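PDB 3KH5: protein MJ1225 from Methanocaldococcus jannaschii, which binds AMP and ADP through its CBS repeats and is probably an archaeal counterpart of the regulatory gamma subunit of AMP-activated protein kinase. Local coordinates for residues I8-K13 and L130-D135; N45-G50 and E124-S129; S205-N210 and R218-V223. All coordinates share one frame; numbering follows the deposited sequence.

Contact 1 of 3, residues I8-K13 and L130-D135. With ADP (adenosine-5'-diphosphate), chain B.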
loop_
_atom_site.group_PDB
_atom_site.type_symbol
_atom_site.label_atom_id
_atom_site.label_comp_id
_atom_site.label_asym_id
_atom_site.label_seq_id
_atom_site.Cartn_x
_atom_site.Cartn_y
_atom_site.Cartn_z
ATOM N N ILE A 8 -4.441 19.892 -7.849
ATOM C CA ILE A 8 -3.285 18.997 -7.769
ATOM C C ILE A 8 -3.571 17.700 -8.493
ATOM O O ILE A 8 -2.665 17.078 -9.066
ATOM C CB ILE A 8 -2.966 18.609 -6.320
ATOM C CG1 ILE A 8 -2.645 19.849 -5.481
ATOM C CG2 ILE A 8 -1.826 17.581 -6.257
ATOM C CD1 ILE A 8 -2.949 19.637 -4.009
ATOM N N ALA A 9 -4.843 17.298 -8.451
ATOM C CA ALA A 9 -5.253 15.973 -8.897
ATOM C C ALA A 9 -4.598 15.593 -10.211
ATOM O O ALA A 9 -4.712 16.304 -11.215
ATOM C CB ALA A 9 -6.769 15.881 -8.998
ATOM N N GLN A 10 -3.898 14.464 -10.170
ATOM C CA GLN A 10 -3.176 13.931 -11.309
ATOM C C GLN A 10 -4.087 13.852 -12.513
ATOM O O GLN A 10 -5.081 13.115 -12.533
ATOM C CB GLN A 10 -2.635 12.561 -10.949
ATOM C CG GLN A 10 -3.301 12.029 -9.702
ATOM C CD GLN A 10 -3.309 10.531 -9.625
ATOM O OE1 GLN A 10 -3.229 9.941 -8.515
ATOM N NE2 GLN A 10 -3.424 9.886 -10.790
ATOM N N ASN A 11 -3.707 14.627 -13.522
ATOM C CA ASN A 11 -4.532 14.910 -14.681
ATOM C C ASN A 11 -4.671 13.703 -15.587
ATOM O O ASN A 11 -5.374 13.755 -16.608
ATOM C CB ASN A 11 -3.867 16.021 -15.477
ATOM C CG ASN A 11 -2.556 15.576 -16.084
ATOM O OD1 ASN A 11 -1.483 15.867 -15.555
ATOM N ND2 ASN A 11 -2.633 14.846 -17.194
ATOM N N LYS A 12 -3.962 12.633 -15.231
ATOM C CA LYS A 12 -4.025 11.397 -15.982
ATOM C C LYS A 12 -5.401 10.746 -15.865
ATOM O O LYS A 12 -6.218 11.118 -15.014
ATOM C CB LYS A 12 -2.936 10.422 -15.506
ATOM C CG LYS A 12 -3.217 8.979 -15.943
ATOM C CD LYS A 12 -2.100 7.993 -15.747
ATOM C CE LYS A 12 -2.557 6.647 -16.326
ATOM N NZ LYS A 12 -1.467 5.641 -16.375
ATOM N N LYS A 13 -5.647 9.785 -16.749
ATOM C CA LYS A 13 -6.765 8.866 -16.618
ATOM C C LYS A 13 -6.537 7.941 -15.425
ATOM O O LYS A 13 -5.420 7.476 -15.182
ATOM C CB LYS A 13 -6.952 8.050 -17.906
ATOM C CG LYS A 13 -5.723 7.247 -18.387
ATOM C CD LYS A 13 -4.776 8.071 -19.265
ATOM C CE LYS A 13 -5.357 8.321 -20.651
ATOM N NZ LYS A 13 -4.633 9.414 -21.370
ATOM N N LEU A 130 -8.343 11.102 -8.692
ATOM C CA LEU A 130 -7.864 10.462 -7.473
ATOM C C LEU A 130 -6.699 11.277 -6.927
ATOM O O LEU A 130 -5.868 11.775 -7.689
ATOM C CB LEU A 130 -7.407 9.027 -7.748
ATOM C CG LEU A 130 -6.909 8.214 -6.546
ATOM C CD1 LEU A 130 -7.908 7.123 -6.187
ATOM C CD2 LEU A 130 -5.571 7.590 -6.887
ATOM N N ILE A 131 -6.654 11.412 -5.605
ATOM C CA ILE A 131 -5.557 12.092 -4.917
ATOM C C ILE A 131 -4.955 11.154 -3.867
ATOM O O ILE A 131 -5.677 10.411 -3.203
ATOM C CB ILE A 131 -6.028 13.426 -4.263
ATOM C CG1 ILE A 131 -4.855 14.232 -3.690
ATOM C CG2 ILE A 131 -7.086 13.192 -3.193
ATOM C CD1 ILE A 131 -4.332 15.302 -4.622
ATOM N N THR A 132 -3.632 11.185 -3.734
ATOM C CA THR A 132 -2.941 10.369 -2.742
ATOM C C THR A 132 -2.089 11.291 -1.888
ATOM O O THR A 132 -1.931 12.473 -2.213
ATOM C CB THR A 132 -2.021 9.322 -3.400
ATOM O OG1 THR A 132 -0.913 9.983 -4.025
ATOM C CG2 THR A 132 -2.775 8.497 -4.443
ATOM N N GLU A 133 -1.537 10.752 -0.803
ATOM C CA GLU A 133 -0.656 11.510 0.089
ATOM C C GLU A 133 0.588 12.061 -0.626
ATOM O O GLU A 133 0.993 13.201 -0.377
ATOM C CB GLU A 133 -0.251 10.656 1.290
ATOM C CG GLU A 133 -1.400 10.321 2.231
ATOM C CD GLU A 133 -1.017 9.295 3.278
ATOM O OE1 GLU A 133 -1.359 9.499 4.461
ATOM O OE2 GLU A 133 -0.369 8.287 2.917
ATOM N N ARG A 134 1.172 11.252 -1.514
ATOM C CA ARG A 134 2.331 11.654 -2.324
ATOM C C ARG A 134 2.017 12.881 -3.186
ATOM O O ARG A 134 2.835 13.798 -3.279
ATOM C CB ARG A 134 2.811 10.487 -3.209
ATOM C CG ARG A 134 4.203 10.680 -3.844
ATOM C CD ARG A 134 4.911 9.352 -4.188
ATOM N NE ARG A 134 4.807 8.372 -3.105
ATOM C CZ ARG A 134 4.439 7.099 -3.249
ATOM N NH1 ARG A 134 4.170 6.603 -4.458
ATOM N NH2 ARG A 134 4.365 6.309 -2.179
ATOM N N ASP A 135 0.838 12.883 -3.812
ATOM C CA ASP A 135 0.387 14.001 -4.653
ATOM C C ASP A 135 0.413 15.308 -3.865
ATOM O O ASP A 135 0.825 16.351 -4.381
ATOM C CB ASP A 135 -1.047 13.774 -5.147
ATOM C CG ASP A 135 -1.162 12.684 -6.201
ATOM O OD1 ASP A 135 -0.169 12.387 -6.902
ATOM O OD2 ASP A 135 -2.276 12.132 -6.341
HETATM P PB ADP B . -0.726 3.718 -4.166
HETATM O O1B ADP B . -0.487 3.218 -5.540
HETATM O O2B ADP B . 0.387 3.158 -3.124
HETATM O O3B ADP B . -2.118 3.221 -3.551
HETATM P PA ADP B . 0.730 6.067 -3.975
HETATM O O1A ADP B . 1.940 5.295 -4.402
HETATM O O2A ADP B . 0.686 7.696 -4.179
HETATM O O3A ADP B . -0.726 5.323 -4.057
HETATM O "O5'" ADP B . 0.356 6.176 -5.579
HETATM C "C5'" ADP B . 1.298 6.050 -6.693
HETATM C "C4'" ADP B . 1.229 7.258 -7.677
HETATM O "O4'" ADP B . 0.437 7.006 -8.881
HETATM C "C3'" ADP B . 0.588 8.443 -6.950
HETATM O "O3'" ADP B . 1.369 9.637 -7.158
HETATM C "C2'" ADP B . -0.810 8.591 -7.544
HETATM O "O2'" ADP B . -0.965 9.958 -7.932
HETATM C "C1'" ADP B . -0.856 7.687 -8.790
HETATM N N9 ADP B . -1.939 6.622 -8.828
HETATM C C8 ADP B . -2.250 5.765 -7.850
HETATM N N7 ADP B . -3.244 4.967 -8.249
HETATM C C5 ADP B . -3.571 5.308 -9.493
HETATM C C6 ADP B . -4.513 4.844 -10.413
HETATM N N6 ADP B . -5.331 3.841 -10.100
HETATM N N1 ADP B . -4.585 5.428 -11.624
HETATM C C2 ADP B . -3.777 6.432 -11.947
HETATM N N3 ADP B . -2.870 6.894 -11.092
HETATM C C4 ADP B . -2.743 6.360 -9.862
#

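Contact 2 of 3, residues N45-G50 and E124-S129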
loop_
_atom_site.group_PDB
_atom_site.type_symbol
_atom_site.label_atom_id
_atom_site.label_comp_id
_atom_site.label_asym_id
_atom_site.label_seq_id
_atom_site.Cartn_x
_atom_site.Cartn_y
_atom_site.Cartn_z
ATOM N N ASN A 45 -22.061 3.458 -15.405
ATOM C CA ASN A 45 -22.144 4.915 -15.248
ATOM C C ASN A 45 -20.876 5.535 -14.637
ATOM O O ASN A 45 -20.867 6.720 -14.285
ATOM C CB ASN A 45 -23.350 5.257 -14.374
ATOM C CG ASN A 45 -23.506 4.304 -13.194
ATOM O OD1 ASN A 45 -24.623 3.961 -12.808
ATOM N ND2 ASN A 45 -22.388 3.861 -12.626
ATOM N N ASN A 46 -19.824 4.725 -14.504
ATOM C CA ASN A 46 -18.546 5.148 -13.910
ATOM C C ASN A 46 -18.624 5.506 -12.421
ATOM O O ASN A 46 -17.743 6.193 -11.899
ATOM C CB ASN A 46 -17.911 6.300 -14.714
ATOM C CG ASN A 46 -16.403 6.148 -14.852
ATOM O OD1 ASN A 46 -15.888 5.035 -14.986
ATOM N ND2 ASN A 46 -15.686 7.270 -14.841
ATOM N N LYS A 47 -19.666 5.040 -11.739
ATOM C CA LYS A 47 -19.795 5.287 -10.308
ATOM C C LYS A 47 -18.840 4.406 -9.516
ATOM O O LYS A 47 -18.696 3.218 -9.808
ATOM C CB LYS A 47 -21.231 5.059 -9.837
ATOM C CG LYS A 47 -22.194 6.151 -10.269
ATOM C CD LYS A 47 -23.637 5.799 -9.949
ATOM C CE LYS A 47 -24.585 6.815 -10.574
ATOM N NZ LYS A 47 -26.017 6.483 -10.333
ATOM N N VAL A 48 -18.192 5.003 -8.518
ATOM C CA VAL A 48 -17.296 4.275 -7.619
ATOM C C VAL A 48 -18.116 3.373 -6.705
ATOM O O VAL A 48 -18.932 3.852 -5.913
ATOM C CB VAL A 48 -16.422 5.232 -6.767
ATOM C CG1 VAL A 48 -15.546 4.446 -5.788
ATOM C CG2 VAL A 48 -15.557 6.106 -7.662
ATOM N N VAL A 49 -17.905 2.068 -6.833
ATOM C CA VAL A 49 -18.621 1.097 -6.012
ATOM C C VAL A 49 -17.674 0.298 -5.121
ATOM O O VAL A 49 -18.122 -0.505 -4.303
ATOM C CB VAL A 49 -19.507 0.134 -6.860
ATOM C CG1 VAL A 49 -20.576 0.906 -7.635
ATOM C CG2 VAL A 49 -18.655 -0.728 -7.798
ATOM N N GLY A 50 -16.373 0.514 -5.273
ATOM C CA GLY A 50 -15.393 -0.218 -4.470
ATOM C C GLY A 50 -13.978 0.251 -4.725
ATOM O O GLY A 50 -13.753 1.153 -5.533
ATOM N N GLU A 124 -22.842 12.651 -8.545
ATOM C CA GLU A 124 -23.441 11.343 -8.841
ATOM C C GLU A 124 -22.553 10.180 -8.382
ATOM O O GLU A 124 -22.856 9.019 -8.673
ATOM C CB GLU A 124 -23.736 11.174 -10.342
ATOM C CG GLU A 124 -23.560 12.415 -11.217
ATOM C CD GLU A 124 -24.585 13.499 -10.947
ATOM O OE1 GLU A 124 -24.224 14.689 -11.062
ATOM O OE2 GLU A 124 -25.747 13.170 -10.618
ATOM N N ASN A 125 -21.465 10.492 -7.676
ATOM C CA ASN A 125 -20.475 9.490 -7.247
ATOM C C ASN A 125 -19.684 8.882 -8.417
ATOM O O ASN A 125 -19.072 7.817 -8.288
ATOM C CB ASN A 125 -21.129 8.398 -6.380
ATOM C CG ASN A 125 -20.117 7.593 -5.578
ATOM O OD1 ASN A 125 -19.291 8.151 -4.852
ATOM N ND2 ASN A 125 -20.188 6.272 -5.697
ATOM N N GLN A 126 -19.699 9.579 -9.555
ATOM C CA GLN A 126 -18.934 9.179 -10.734
ATOM C C GLN A 126 -17.471 9.543 -10.521
ATOM O O GLN A 126 -17.170 10.604 -9.972
ATOM C CB GLN A 126 -19.469 9.876 -11.993
ATOM C CG GLN A 126 -20.843 9.406 -12.467
ATOM C CD GLN A 126 -21.320 10.142 -13.715
ATOM O OE1 GLN A 126 -21.527 11.355 -13.696
ATOM N NE2 GLN A 126 -21.500 9.403 -14.809
ATOM N N LEU A 127 -16.569 8.667 -10.953
ATOM C CA LEU A 127 -15.142 8.910 -10.780
ATOM C C LEU A 127 -14.674 10.088 -11.631
ATOM O O LEU A 127 -14.898 10.117 -12.843
ATOM C CB LEU A 127 -14.327 7.657 -11.111
ATOM C CG LEU A 127 -12.822 7.754 -10.842
ATOM C CD1 LEU A 127 -12.530 7.787 -9.346
ATOM C CD2 LEU A 127 -12.092 6.602 -11.498
ATOM N N ILE A 128 -14.030 11.053 -10.980
ATOM C CA ILE A 128 -13.483 12.231 -11.645
ATOM C C ILE A 128 -11.961 12.120 -11.719
ATOM O O ILE A 128 -11.369 12.254 -12.794
ATOM C CB ILE A 128 -13.919 13.543 -10.916
ATOM C CG1 ILE A 128 -15.418 13.828 -11.133
ATOM C CG2 ILE A 128 -13.072 14.745 -11.358
ATOM C CD1 ILE A 128 -15.911 13.659 -12.588
ATOM N N SER A 129 -11.346 11.864 -10.566
ATOM C CA SER A 129 -9.900 11.721 -10.450
ATOM C C SER A 129 -9.560 10.911 -9.198
ATOM O O SER A 129 -10.384 10.137 -8.707
ATOM C CB SER A 129 -9.234 13.101 -10.392
ATOM O OG SER A 129 -7.833 12.993 -10.585
#

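Contact 3 of 3, residues S205-N210 and R218-V223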
loop_
_atom_site.group_PDB
_atom_site.type_symbol
_atom_site.label_atom_id
_atom_site.label_comp_id
_atom_site.label_asym_id
_atom_site.label_seq_id
_atom_site.Cartn_x
_atom_site.Cartn_y
_atom_site.Cartn_z
ATOM N N SER A 205 5.602 -14.075 -10.608
ATOM C CA SER A 205 6.930 -14.582 -10.964
ATOM C C SER A 205 6.852 -15.909 -11.722
ATOM O O SER A 205 5.819 -16.587 -11.704
ATOM C CB SER A 205 7.827 -14.716 -9.726
ATOM O OG SER A 205 7.392 -15.762 -8.877
ATOM N N ASP A 206 7.945 -16.255 -12.403
ATOM C CA ASP A 206 8.097 -17.572 -13.011
ATOM C C ASP A 206 8.055 -18.622 -11.914
ATOM O O ASP A 206 7.304 -19.598 -12.009
ATOM C CB ASP A 206 9.421 -17.681 -13.775
ATOM C CG ASP A 206 9.417 -16.909 -15.084
ATOM O OD1 ASP A 206 8.333 -16.726 -15.683
ATOM O OD2 ASP A 206 10.508 -16.490 -15.523
ATOM N N TRP A 207 8.855 -18.400 -10.871
ATOM C CA TRP A 207 8.923 -19.307 -9.731
ATOM C C TRP A 207 7.529 -19.644 -9.187
ATOM O O TRP A 207 7.265 -20.789 -8.810
ATOM C CB TRP A 207 9.810 -18.730 -8.618
ATOM C CG TRP A 207 9.949 -19.681 -7.481
ATOM C CD1 TRP A 207 10.836 -20.714 -7.379
ATOM C CD2 TRP A 207 9.147 -19.723 -6.296
ATOM N NE1 TRP A 207 10.645 -21.389 -6.199
ATOM C CE2 TRP A 207 9.614 -20.803 -5.515
ATOM C CE3 TRP A 207 8.080 -18.950 -5.816
ATOM C CZ2 TRP A 207 9.057 -21.128 -4.277
ATOM C CZ3 TRP A 207 7.524 -19.276 -4.586
ATOM C CH2 TRP A 207 8.014 -20.358 -3.832
ATOM N N ALA A 208 6.647 -18.645 -9.159
ATOM C CA ALA A 208 5.292 -18.812 -8.626
ATOM C C ALA A 208 4.348 -19.579 -9.553
ATOM O O ALA A 208 3.703 -20.529 -9.106
ATOM C CB ALA A 208 4.689 -17.472 -8.243
ATOM N N PHE A 209 4.257 -19.175 -10.824
ATOM C CA PHE A 209 3.335 -19.835 -11.765
ATOM C C PHE A 209 3.695 -21.305 -11.939
ATOM O O PHE A 209 2.816 -22.144 -12.133
ATOM C CB PHE A 209 3.276 -19.123 -13.125
ATOM C CG PHE A 209 2.037 -19.450 -13.940
ATOM C CD1 PHE A 209 0.760 -19.212 -13.427
ATOM C CD2 PHE A 209 2.149 -19.972 -15.229
ATOM C CE1 PHE A 209 -0.384 -19.503 -14.176
ATOM C CE2 PHE A 209 1.011 -20.258 -15.990
ATOM C CZ PHE A 209 -0.258 -20.025 -15.459
ATOM N N ASN A 210 4.991 -21.598 -11.853
ATOM C CA ASN A 210 5.485 -22.969 -11.797
ATOM C C ASN A 210 4.840 -23.803 -10.664
ATOM O O ASN A 210 4.329 -24.912 -10.921
ATOM C CB ASN A 210 7.033 -22.958 -11.795
ATOM C CG ASN A 210 7.644 -23.841 -10.726
ATOM O OD1 ASN A 210 7.616 -25.069 -10.819
ATOM N ND2 ASN A 210 8.226 -23.214 -9.708
ATOM N N ARG A 218 0.851 -23.859 -1.798
ATOM C CA ARG A 218 1.296 -23.630 -0.427
ATOM C C ARG A 218 2.743 -23.159 -0.291
ATOM O O ARG A 218 3.062 -22.424 0.649
ATOM C CB ARG A 218 1.070 -24.887 0.414
ATOM C CG ARG A 218 1.140 -24.657 1.916
ATOM C CD ARG A 218 0.902 -25.946 2.675
ATOM N NE ARG A 218 2.015 -26.888 2.552
ATOM C CZ ARG A 218 1.921 -28.192 2.802
ATOM N NH1 ARG A 218 0.763 -28.723 3.180
ATOM N NH2 ARG A 218 2.987 -28.972 2.669
ATOM N N GLU A 219 3.614 -23.566 -1.211
ATOM C CA GLU A 219 5.014 -23.168 -1.103
ATOM C C GLU A 219 5.191 -21.664 -1.344
ATOM O O GLU A 219 6.205 -21.094 -0.942
ATOM C CB GLU A 219 5.918 -24.015 -2.010
ATOM C CG GLU A 219 7.254 -24.431 -1.363
ATOM C CD GLU A 219 7.087 -25.316 -0.125
ATOM O OE1 GLU A 219 6.469 -26.398 -0.238
ATOM O OE2 GLU A 219 7.583 -24.930 0.956
ATOM N N ILE A 220 4.199 -21.029 -1.973
ATOM C CA ILE A 220 4.192 -19.573 -2.121
ATOM C C ILE A 220 4.145 -18.893 -0.752
ATOM O O ILE A 220 5.007 -18.057 -0.444
ATOM C CB ILE A 220 3.033 -19.064 -3.024
ATOM C CG1 ILE A 220 3.168 -19.645 -4.439
ATOM C CG2 ILE A 220 3.016 -17.525 -3.067
ATOM C CD1 ILE A 220 1.943 -19.430 -5.327
ATOM N N THR A 221 3.166 -19.252 0.077
ATOM C CA THR A 221 3.041 -18.612 1.391
ATOM C C THR A 221 3.998 -19.156 2.455
ATOM O O THR A 221 4.114 -18.568 3.535
ATOM C CB THR A 221 1.591 -18.618 1.930
ATOM O OG1 THR A 221 1.112 -19.966 2.038
ATOM C CG2 THR A 221 0.673 -17.799 1.025
ATOM N N ASN A 222 4.685 -20.258 2.161
ATOM C CA ASN A 222 5.698 -20.782 3.082
ATOM C C ASN A 222 7.079 -20.130 2.918
ATOM O O ASN A 222 7.953 -20.292 3.776
ATOM C CB ASN A 222 5.791 -22.314 2.997
ATOM C CG ASN A 222 4.662 -23.014 3.745
ATOM O OD1 ASN A 222 4.254 -22.590 4.829
ATOM N ND2 ASN A 222 4.162 -24.102 3.169
ATOM N N VAL A 223 7.257 -19.389 1.822
ATOM C CA VAL A 223 8.506 -18.677 1.517
ATOM C C VAL A 223 8.876 -17.753 2.669
ATOM O O VAL A 223 7.998 -17.115 3.256
ATOM C CB VAL A 223 8.372 -17.843 0.211
ATOM C CG1 VAL A 223 9.645 -17.039 -0.072
ATOM C CG2 VAL A 223 8.079 -18.745 -0.961
#

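Contact 1 of 3, residues I8-K13 and L130-D135
In the ADP pocket shared by the first two CBS repeats, Gln10 and Asp135 converge on the ribose from separate parts of the chain. The Gln10 chain is extended beyond CG and crosses Asp135 at about a right angle, the amide and carboxylate planes lying 78° apart. Gln10 OE1 and Asp135 OD2 are 3.2 Å apart, two acceptors that cannot bond each other; both lie close to the ribose hydroxyl O2'. That hydroxyl is directed at Gln10 OE1, although the modelled separation is too short for its detail to be trusted. The neighbouring hydroxyl O3' donates to Asp135 OD1 over 3.2 Å.

Asp135 is held from within its own segment. Thr132 N reaches Asp135 OD2 at 3.1 Å from above the carboxylate plane, and Thr132 OG1 in return accepts a weak bond from Asp135 N, completing a capping box at the start of helix 133-140. Thr132 OG1, set between backbone N and carbonyl carbon (chi1 69°), also donates to ADP O2A on the alpha phosphate at 2.8 Å. Arg134 NH1 adds a weak bond to O1A, while Arg134 NE forms a salt bridge with Glu272. Behind the polar layer, Ile8 CG2 packs on Ile131 CD1 at 3.8 Å, and Gln10 CG lies against Leu130 O. The chemistry thus divides along the nucleotide: acceptor oxygens face the ribose hydroxyls, whereas the capped helix start and Arg134 probably favour the negative phosphate.

Contact 2 of 3, residues N45-G50 and E124-S129
Gln126 and Lys47 face each other where two beta hairpins meet, one from each of the first two CBS repeats. Their CA atoms are 4.0 Å apart in a single beta bridge, and the backbone bonds run through their neighbours: Leu127 N to Asn46 O at 2.9 Å and Val48 N to Asn125 O at 3.0 Å.

The Gln126 side chain leaves this bridge with CB near the carbonyl oxygens of Asn45 and Asn46. CG, anti to the carbonyl carbon (chi1 -70°), lies 3.2 Å from Asn45 O and also brushes Lys47 CG. CD continues the extended chain past the same carbonyl, and NE2 at the tip donates to Asn45 O at 2.8 Å. This bond is nearly straight, 165° at the hydrogen, with Asn45 O in the plane of the Gln126 amide. The other amide atom, OE1, is hydrogen-bonded to a residue adjoining the segments. An alanine here would probably leave Asn45 O without its side-chain donor and open a gap beside Lys47 CG. Lys47 CG also rests 3.3 Å from Glu124 O, and Asn125 ND2 reaches Val48 O in a weak bond.

Asn46 and Asn125 both adopt positive phi just before the bridged residues, so the two turns present similar backbone to each other, consistent with the pseudo-symmetry of paired CBS repeats. Next along the two strands, Val48 CG2 meets Leu127 CD1 at 3.9 Å. Val48 also packs on Val121 of strand 117-121 and Leu127 on Pro119, while classic beta bulges at Val49-Gly50 and Ile128-Ser129 pair with Val40 of strand 37-41 and Ile120 of strand 117-121.

Contact 3 of 3, residues S205-N210 and R218-V223
The benzo part of the Trp207 indole turns its edge to Glu219 and Ile220 and meets Val223 obliquely. CG stands anti to the backbone N (chi1 -177°), and the ring beyond it extends toward the short, weakly bonded helix 218-222. At the edge, Glu219 O lies in the ring plane 3.5 Å from Trp207 CH2. Ile220 CA also meets this edge, 4.2 Å from Trp207 CZ3. Val223 approaches differently: its CG2, anti to the carbonyl carbon, comes obliquely to the ring and lies 3.3 Å from Trp207 CH2, a tight approach for two carbons. The side chains of Trp207 and Val223 slide past each other in opposite directions.

A second, looser apolar touch lies on the buried side, where Ala208 CB and Ile220 CD1 are 4.5 Å apart. The CD1 end of Ile220 thus comes up to Ala208 on helix 206-213. That helix is capped at its start by Ser205, whose OG accepts from Ala208 N at 3.0 Å, and Asn210 ND2 bonds Trp207 O one turn on.

The short helix axes pass 10.0 Å apart with their directions at 139°, so the chain turns back on itself between helix 206-213 and helix 218-222. His211 meets the Trp207 ring and also touches Glu219, Met212 touches Ile220, and backbone bonds from Thr221 and Val223 tie the 218-223 segment to Lys168 and Leu167 of helix 167-177.

Contacts 1 and 2 share strand 127-132 and touch through Gln10 O and Ser129 OG, yet they differ in setting. Contact 1 is buried at the nucleotide end of that strand, where polar groups of both segments turn to the ligand and the segments themselves meet by packing. Contact 2 lies at the surface end and joins the first two repeats largely through backbone hydrogen bonds and amide side chains. Contact 3 stands apart, its nearest atoms about 22 Å from those of contact 1 and on the opposite side of the chain's centre; it is partly buried, mainly helical and local in sequence, and relies on aromatic and aliphatic packing.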